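Local coordinates for protein beta sliding clamp (Bartonella birtlesii LL-WM9, PDB 6PTR) that binds the antibiotic griselimycin and probably encircles DNA as a head-to-tail homodimeric ring, tethering DNA polymerases and other proteins to it for processive replication, at residues N40-A45 and A72-V77; L265-K270 and M354-V359; V359-I364 and V375-R380. All coordinates share one frame; numbering follows the deposited sequence.

Interaction 1 of 3, residues N40-A45 and A72-V77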
loop_
_atom_site.group_PDB
_atom_site.type_symbol
_atom_site.label_atom_id
_atom_site.label_comp_id
_atom_site.label_asym_id
_atom_site.label_seq_id
_atom_site.Cartn_x
_atom_site.Cartn_y
_atom_site.Cartn_z
ATOM N N ASN C 40 -2.545 21.608 12.866
ATOM C CA ASN C 40 -1.430 22.453 12.474
ATOM C C ASN C 40 -0.161 22.094 13.231
ATOM O O ASN C 40 -0.204 21.555 14.341
ATOM C CB ASN C 40 -1.779 23.920 12.711
ATOM C CG ASN C 40 -2.724 24.455 11.655
ATOM O OD1 ASN C 40 -3.368 23.685 10.926
ATOM N ND2 ASN C 40 -2.814 25.771 11.559
ATOM N N VAL C 41 0.988 22.394 12.607
ATOM C CA VAL C 41 2.273 22.365 13.299
ATOM C C VAL C 41 2.641 23.796 13.660
ATOM O O VAL C 41 2.468 24.723 12.856
ATOM C CB VAL C 41 3.376 21.710 12.445
ATOM C CG1 VAL C 41 3.476 22.378 11.085
ATOM C CG2 VAL C 41 4.735 21.819 13.164
ATOM N N LEU C 42 3.103 23.988 14.892
ATOM C CA LEU C 42 3.609 25.285 15.322
ATOM C C LEU C 42 5.055 25.419 14.883
ATOM O O LEU C 42 5.866 24.522 15.122
ATOM C CB LEU C 42 3.519 25.434 16.841
ATOM C CG LEU C 42 4.266 26.643 17.443
ATOM C CD1 LEU C 42 3.660 27.966 16.940
ATOM C CD2 LEU C 42 4.244 26.572 18.940
ATOM N N ILE C 43 5.374 26.540 14.239
ATOM C CA ILE C 43 6.741 26.870 13.843
ATOM C C ILE C 43 7.141 28.067 14.670
ATOM O O ILE C 43 6.471 29.101 14.604
ATOM C CB ILE C 43 6.847 27.209 12.347
ATOM C CG1 ILE C 43 6.282 26.087 11.485
ATOM C CG2 ILE C 43 8.329 27.498 11.973
ATOM C CD1 ILE C 43 6.348 26.405 10.003
ATOM N N ASP C 44 8.220 27.949 15.451
ATOM C CA ASP C 44 8.617 29.024 16.362
ATOM C C ASP C 44 10.092 29.296 16.144
ATOM O O ASP C 44 10.929 28.439 16.443
ATOM C CB ASP C 44 8.338 28.643 17.823
ATOM C CG ASP C 44 8.098 29.850 18.711
ATOM O OD1 ASP C 44 8.677 30.923 18.443
ATOM O OD2 ASP C 44 7.340 29.729 19.696
ATOM N N ALA C 45 10.413 30.492 15.633
ATOM C CA ALA C 45 11.770 30.862 15.261
ATOM C C ALA C 45 12.269 31.966 16.185
ATOM O O ALA C 45 11.719 33.069 16.197
ATOM C CB ALA C 45 11.811 31.324 13.807
ATOM N N ALA C 72 12.591 37.030 13.836
ATOM C CA ALA C 72 11.989 36.086 14.762
ATOM C C ALA C 72 10.470 36.149 14.668
ATOM O O ALA C 72 9.885 37.191 14.343
ATOM C CB ALA C 72 12.424 36.383 16.195
ATOM N N GLY C 73 9.837 35.038 15.004
ATOM C CA GLY C 73 8.391 34.992 15.042
ATOM C C GLY C 73 7.900 33.563 15.026
ATOM O O GLY C 73 8.676 32.611 14.988
ATOM N N ALA C 74 6.575 33.431 15.022
ATOM C CA ALA C 74 5.985 32.105 15.033
ATOM C C ALA C 74 4.666 32.122 14.280
ATOM O O ALA C 74 4.049 33.171 14.068
ATOM C CB ALA C 74 5.764 31.604 16.465
ATOM N N ILE C 75 4.228 30.922 13.898
ATOM C CA ILE C 75 2.989 30.757 13.147
ATOM C C ILE C 75 2.663 29.273 13.181
ATOM O O ILE C 75 3.550 28.443 13.385
ATOM C CB ILE C 75 3.174 31.279 11.695
ATOM C CG1 ILE C 75 1.833 31.393 10.972
ATOM C CG2 ILE C 75 4.100 30.371 10.902
ATOM C CD1 ILE C 75 0.981 32.509 11.482
ATOM N N THR C 76 1.385 28.927 13.001
ATOM C CA THR C 76 1.033 27.517 12.876
ATOM C C THR C 76 0.440 27.289 11.491
ATOM O O THR C 76 -0.213 28.174 10.928
ATOM C CB THR C 76 0.054 27.029 13.978
ATOM O OG1 THR C 76 -1.289 27.385 13.627
ATOM C CG2 THR C 76 0.407 27.630 15.328
ATOM N N VAL C 77 0.726 26.115 10.927
ATOM C CA VAL C 77 0.520 25.801 9.513
ATOM C C VAL C 77 -0.085 24.405 9.449
ATOM O O VAL C 77 0.367 23.532 10.203
ATOM C CB VAL C 77 1.856 25.830 8.736
ATOM C CG1 VAL C 77 1.631 25.822 7.250
ATOM C CG2 VAL C 77 2.732 27.027 9.162
#

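Interaction 2 of 3, residues L265-K270 and M354-V359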
loop_
_atom_site.group_PDB
_atom_site.type_symbol
_atom_site.label_atom_id
_atom_site.label_comp_id
_atom_site.label_asym_id
_atom_site.label_seq_id
_atom_site.Cartn_x
_atom_site.Cartn_y
_atom_site.Cartn_z
ATOM N N LEU C 265 5.365 -20.233 35.822
ATOM C CA LEU C 265 6.732 -20.650 36.085
ATOM C C LEU C 265 6.835 -22.130 36.405
ATOM O O LEU C 265 7.950 -22.658 36.464
ATOM C CB LEU C 265 7.337 -19.807 37.212
ATOM C CG LEU C 265 7.466 -18.320 36.850
ATOM C CD1 LEU C 265 8.143 -17.536 37.969
ATOM C CD2 LEU C 265 8.199 -18.109 35.504
ATOM N N GLY C 266 5.713 -22.817 36.574
ATOM C CA GLY C 266 5.722 -24.228 36.870
ATOM C C GLY C 266 5.463 -25.180 35.722
ATOM O O GLY C 266 5.442 -26.388 35.953
ATOM N N ASN C 267 5.260 -24.690 34.496
ATOM C CA ASN C 267 4.987 -25.589 33.375
ATOM C C ASN C 267 6.118 -26.595 33.205
ATOM O O ASN C 267 7.293 -26.241 33.299
ATOM C CB ASN C 267 4.807 -24.791 32.082
ATOM C CG ASN C 267 3.505 -24.051 32.027
ATOM O OD1 ASN C 267 2.721 -24.064 32.980
ATOM N ND2 ASN C 267 3.261 -23.372 30.905
ATOM N N ASP C 268 5.760 -27.855 32.929
ATOM C CA ASP C 268 6.714 -28.956 33.011
ATOM C C ASP C 268 6.832 -29.793 31.742
ATOM O O ASP C 268 7.464 -30.856 31.782
ATOM C CB ASP C 268 6.349 -29.863 34.190
ATOM C CG ASP C 268 4.961 -30.474 34.052
ATOM O OD1 ASP C 268 4.115 -29.892 33.342
ATOM O OD2 ASP C 268 4.713 -31.537 34.653
ATOM N N ARG C 269 6.224 -29.386 30.640
ATOM C CA ARG C 269 6.406 -30.027 29.339
ATOM C C ARG C 269 7.158 -29.067 28.425
ATOM O O ARG C 269 6.650 -27.986 28.117
ATOM C CB ARG C 269 5.067 -30.381 28.693
ATOM C CG ARG C 269 4.208 -31.303 29.536
ATOM C CD ARG C 269 2.991 -31.786 28.766
ATOM N NE ARG C 269 1.798 -31.822 29.608
ATOM C CZ ARG C 269 0.700 -32.518 29.325
ATOM N NH1 ARG C 269 0.652 -33.270 28.233
ATOM N NH2 ARG C 269 -0.339 -32.477 30.145
ATOM N N LYS C 270 8.329 -29.469 27.954
ATOM C CA LYS C 270 9.161 -28.586 27.143
ATOM C C LYS C 270 9.157 -29.043 25.691
ATOM O O LYS C 270 9.451 -30.205 25.403
ATOM C CB LYS C 270 10.598 -28.553 27.675
ATOM C CG LYS C 270 11.522 -27.635 26.873
ATOM C CD LYS C 270 12.774 -27.253 27.685
ATOM C CE LYS C 270 13.906 -28.194 27.510
ATOM N NZ LYS C 270 15.125 -27.673 28.224
ATOM N N MET C 354 7.227 -23.818 26.988
ATOM C CA MET C 354 6.998 -24.511 28.250
ATOM C C MET C 354 5.491 -24.638 28.419
ATOM O O MET C 354 4.777 -23.632 28.477
ATOM C CB MET C 354 7.645 -23.775 29.425
ATOM C CG MET C 354 9.107 -23.568 29.223
ATOM S SD MET C 354 10.029 -25.109 29.065
ATOM C CE MET C 354 9.637 -25.939 30.600
ATOM N N LEU C 355 5.002 -25.874 28.421
ATOM C CA LEU C 355 3.573 -26.116 28.345
ATOM C C LEU C 355 3.098 -26.844 29.589
ATOM O O LEU C 355 3.861 -27.530 30.273
ATOM C CB LEU C 355 3.223 -26.957 27.100
ATOM C CG LEU C 355 3.742 -26.329 25.809
ATOM C CD1 LEU C 355 3.645 -27.306 24.645
ATOM C CD2 LEU C 355 2.939 -25.057 25.542
ATOM N N SER C 356 1.797 -26.729 29.830
ATOM C CA SER C 356 1.155 -27.524 30.861
ATOM C C SER C 356 0.079 -28.357 30.172
ATOM O O SER C 356 0.389 -29.276 29.408
ATOM C CB SER C 356 0.576 -26.612 31.948
ATOM O OG SER C 356 0.212 -27.357 33.084
ATOM N N ASP C 357 -1.179 -28.015 30.391
ATOM C CA ASP C 357 -2.283 -28.707 29.747
ATOM C C ASP C 357 -2.843 -27.846 28.615
ATOM O O ASP C 357 -2.355 -26.753 28.313
ATOM C CB ASP C 357 -3.369 -29.052 30.768
ATOM C CG ASP C 357 -3.878 -27.827 31.501
ATOM O OD1 ASP C 357 -4.562 -26.994 30.869
ATOM O OD2 ASP C 357 -3.581 -27.677 32.708
ATOM N N ALA C 358 -3.909 -28.344 27.988
ATOM C CA ALA C 358 -4.376 -27.723 26.759
ATOM C C ALA C 358 -5.067 -26.382 26.971
ATOM O O ALA C 358 -5.280 -25.658 25.994
ATOM C CB ALA C 358 -5.330 -28.684 26.042
ATOM N N VAL C 359 -5.451 -26.032 28.195
ATOM C CA VAL C 359 -6.080 -24.729 28.370
ATOM C C VAL C 359 -5.299 -23.842 29.335
ATOM O O VAL C 359 -5.843 -22.878 29.865
ATOM C CB VAL C 359 -7.552 -24.865 28.798
ATOM C CG1 VAL C 359 -8.353 -25.511 27.658
ATOM C CG2 VAL C 359 -7.677 -25.667 30.086
HETATM O O HOH W 1 2.749 -28.149 34.273
#

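Interaction 3 of 3, residues V359-I364 and V375-R380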
loop_
_atom_site.group_PDB
_atom_site.type_symbol
_atom_site.label_atom_id
_atom_site.label_comp_id
_atom_site.label_asym_id
_atom_site.label_seq_id
_atom_site.Cartn_x
_atom_site.Cartn_y
_atom_site.Cartn_z
ATOM N N VAL C 359 -5.451 -26.032 28.195
ATOM C CA VAL C 359 -6.080 -24.729 28.370
ATOM C C VAL C 359 -5.299 -23.842 29.335
ATOM O O VAL C 359 -5.843 -22.878 29.865
ATOM C CB VAL C 359 -7.552 -24.865 28.798
ATOM C CG1 VAL C 359 -8.353 -25.511 27.658
ATOM C CG2 VAL C 359 -7.677 -25.667 30.086
ATOM N N ALA C 360 -4.012 -24.157 29.562
ATOM C CA ALA C 360 -3.174 -23.363 30.451
ATOM C C ALA C 360 -2.193 -22.521 29.651
ATOM O O ALA C 360 -1.763 -22.932 28.571
ATOM C CB ALA C 360 -2.395 -24.271 31.408
ATOM N N PRO C 361 -1.821 -21.342 30.160
ATOM C CA PRO C 361 -0.906 -20.467 29.409
ATOM C C PRO C 361 0.414 -21.153 29.105
ATOM O O PRO C 361 0.934 -21.925 29.910
ATOM C CB PRO C 361 -0.690 -19.275 30.359
ATOM C CG PRO C 361 -1.804 -19.293 31.297
ATOM C CD PRO C 361 -2.283 -20.722 31.412
ATOM N N ALA C 362 0.963 -20.840 27.937
ATOM C CA ALA C 362 2.259 -21.339 27.498
ATOM C C ALA C 362 3.286 -20.245 27.718
ATOM O O ALA C 362 2.994 -19.071 27.491
ATOM C CB ALA C 362 2.230 -21.714 26.020
ATOM N N LEU C 363 4.482 -20.636 28.147
ATOM C CA LEU C 363 5.607 -19.723 28.321
ATOM C C LEU C 363 6.565 -19.943 27.160
ATOM O O LEU C 363 7.003 -21.077 26.926
ATOM C CB LEU C 363 6.297 -19.995 29.653
ATOM C CG LEU C 363 7.551 -19.230 30.111
ATOM C CD1 LEU C 363 7.242 -17.805 30.382
ATOM C CD2 LEU C 363 8.114 -19.871 31.389
ATOM N N ILE C 364 6.899 -18.864 26.442
ATOM C CA ILE C 364 7.665 -18.958 25.198
ATOM C C ILE C 364 8.882 -18.047 25.270
ATOM O O ILE C 364 8.817 -16.938 25.818
ATOM C CB ILE C 364 6.809 -18.602 23.968
ATOM C CG1 ILE C 364 5.596 -19.522 23.854
ATOM C CG2 ILE C 364 7.649 -18.650 22.690
ATOM C CD1 ILE C 364 4.571 -19.035 22.881
ATOM N N VAL C 375 4.192 -14.916 27.047
ATOM C CA VAL C 375 3.150 -15.839 27.470
ATOM C C VAL C 375 2.040 -15.821 26.424
ATOM O O VAL C 375 1.661 -14.759 25.916
ATOM C CB VAL C 375 2.610 -15.465 28.864
ATOM C CG1 VAL C 375 1.586 -16.502 29.336
ATOM C CG2 VAL C 375 3.729 -15.337 29.864
ATOM N N LEU C 376 1.517 -16.997 26.101
ATOM C CA LEU C 376 0.434 -17.060 25.126
ATOM C C LEU C 376 -0.648 -18.006 25.625
ATOM O O LEU C 376 -0.365 -19.160 25.972
ATOM C CB LEU C 376 0.955 -17.530 23.770
ATOM C CG LEU C 376 -0.105 -17.632 22.672
ATOM C CD1 LEU C 376 -0.686 -16.261 22.381
ATOM C CD2 LEU C 376 0.524 -18.246 21.430
ATOM N N MET C 377 -1.899 -17.508 25.652
ATOM C CA MET C 377 -3.021 -18.347 26.066
ATOM C C MET C 377 -3.428 -19.272 24.924
ATOM O O MET C 377 -3.485 -18.848 23.772
ATOM C CB MET C 377 -4.223 -17.482 26.463
ATOM C CG MET C 377 -5.290 -18.233 27.308
ATOM S SD MET C 377 -4.585 -18.740 28.892
ATOM C CE MET C 377 -5.970 -19.634 29.575
ATOM N N PRO C 378 -3.715 -20.535 25.198
ATOM C CA PRO C 378 -4.225 -21.414 24.134
ATOM C C PRO C 378 -5.665 -21.083 23.771
ATOM O O PRO C 378 -6.349 -20.304 24.436
ATOM C CB PRO C 378 -4.135 -22.820 24.731
ATOM C CG PRO C 378 -4.057 -22.619 26.203
ATOM C CD PRO C 378 -3.383 -21.270 26.419
ATOM N N VAL C 379 -6.136 -21.748 22.713
ATOM C CA VAL C 379 -7.545 -21.707 22.329
ATOM C C VAL C 379 -8.007 -23.158 22.198
ATOM O O VAL C 379 -7.206 -24.059 21.943
ATOM C CB VAL C 379 -7.801 -20.939 21.009
ATOM C CG1 VAL C 379 -7.263 -19.483 21.107
ATOM C CG2 VAL C 379 -7.165 -21.654 19.824
ATOM N N ARG C 380 -9.312 -23.372 22.321
ATOM C CA ARG C 380 -9.815 -24.743 22.259
ATOM C C ARG C 380 -9.830 -25.246 20.816
ATOM O O ARG C 380 -10.162 -24.511 19.880
ATOM C CB ARG C 380 -11.211 -24.850 22.874
ATOM C CG ARG C 380 -11.239 -24.540 24.365
ATOM C CD ARG C 380 -12.525 -25.083 24.971
ATOM N NE ARG C 380 -12.634 -26.538 24.808
ATOM C CZ ARG C 380 -13.717 -27.236 25.130
ATOM N NH1 ARG C 380 -14.770 -26.602 25.629
ATOM N NH2 ARG C 380 -13.754 -28.555 24.953
#

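Interaction 1 of 3, residues N40-A45 and A72-V77
Six backbone hydrogen bonds tie 40-45 to 72-77 in antiparallel register, two at each of the pairs Val-41/Val-77, Ile-43/Ile-75 and Ala-45/Gly-73. The shortest runs from Val-41 N to Val-77 O (2.7 Å), whereas Ile-43 N meets Ile-75 O nearly along the C=O axis. One side-chain bond joins them: Asn-40 ND2 donates to Thr-76 OG1 at 3.0 Å, almost straight (172°) and in its own amide plane. Thr-76 OG1 sits between the backbone N and the carbonyl carbon (chi1 82°), where it also bonds Leu-121 O; this turns the methyl CG2 to Leu-42 CD1, 3.6 Å away. On the same face, Asp-44 OD1 lies 3.6 Å from Ala-74 CB while OD2 forms a salt bridge with Lys-123. On the other face Ile-43 crosses Val-77 obliquely, its extended CD1 3.8 Å from Val-77 CG2; Leu-52, Met-107 and helix 79-88 continue this apolar layer. At the backbone angles of Gly-73 a CB would be jammed against the preceding carbonyl oxygen. Strand 71-78 is the outermost strand, within this chain, of an eight-stranded antiparallel sheet that runs from the N-terminal into the central domain, as in the beta-clamp fold.

Interaction 2 of 3, residues L265-K270 and M354-V359
This is a strand-edge contact near the surface of the C-terminal domain, where the loop leading into strand 269-274, outermost in its sheet within the chain, meets the end of strand 350-355 and the loop that follows. One antiparallel hydrogen-bonded pair defines it: Leu-355 N donates to Arg-269 O at 2.7 Å, and Arg-269 N returns a bond to Leu-355 O at 3.0 Å. Leu-355 O also takes a weak bond from Asp-268 N (3.3 Å, 123°), so two consecutive residues face one. Ahead of them, Asn-267 swings its amide across the partner strand with CG anti to the carbonyl carbon (chi1 -73°). Its ND2 reaches Met-354 O at 2.9 Å, approaching from above the carbonyl plane, and Pro-361 O as well, which fixes the rotation of the amide; CB rests on Leu-355 O. On the Lys-270 face, Met-354 folds at chi2 and chi3, bringing SD alongside the lysine methylenes, 3.7 Å from Lys-270 CG. On the opposite face, the Arg-269 guanidinium has Ser-356 O over one of its faces; NE is 2.9 Å from that oxygen, but the poor angle excludes a hydrogen bond, whereas NH1 makes a weak one to Glu-328 O. A water spans Asp-268 OD1 and Ser-356 OG. Beyond the strand, Asp-357 OD1 accepts from Val-359 N in an Asx turn, while Asp-268 and Arg-269 opposite Leu-355 form a classic beta bulge.

Interaction 3 of 3, residues V359-I364 and V375-R380
Pro-361 presents its ring as a bump between two side chains of 375-380: CB lies 3.7 Å from Val-375 CG1, and CG lies 3.7 Å from Met-377 SD. The methionine reaches this position by a bend at chi2 (64°) with CG anti to the backbone N. It then runs beside the proline ring, pointing the same way, and its extended end (chi3 -177°) carries CE to 3.3 Å from Val-359 O. Pro-378 fills the hollow on the loop backbone: its CD and CG lie against Ala-360 O, CD at 3.2 Å, and CG also touches Val-359 C. Where the loop gives way to strands, Ala-362 and Leu-376 form an antiparallel hydrogen-bonded pair of the beta hairpin 362-366/372-376. Ala-362 N donates to Leu-376 O almost straight (172°), though from above the carbonyl plane, and Leu-376 N returns a bond to Ala-362 O at 2.9 Å. The hairpin belongs to the sheet that spans the central and C-terminal domains of the clamp. On the Ala-362/Leu-376 face, Ala-362 CB lies 3.6 Å from Leu-376 O, and Ile-364 lays CD1 alongside Leu-376 CB at 4.0 Å; Phe-334 and Ile-342 pack against this side. The reverse face, with Leu-363 and Val-375, meets Pro-264. Griselimycin contacts Val-359, Val-375, Met-377 and Arg-380, with backbone hydrogen bonds from Arg-380; in beta clamps this groove probably also receives the clamp-binding peptides of polymerases.

How the interactions relate
Interaction 1 comes first along the chain, in the N-terminal domain; interactions 2 and 3 follow in the C-terminal domain, on the other side of the chain's centre. Centres of interactions 1 and 2 are about 58 Å apart, those of 1 and 3 about 51 Å, whereas those of 2 and 3 lie about 9 Å apart and the two share Val-359. Strands 350-355 and 362-366, neighbours in one eight-stranded sheet, join them, with Met-354 N 2.8 Å from Leu-363 O in a probable hydrogen bond. Interaction 1 lies in the chain's other eight-stranded sheet, which has the same strand order. Of these contacts, griselimycin lies on interaction 3, and on interaction 2 through Val-359; interaction 1 is far from it.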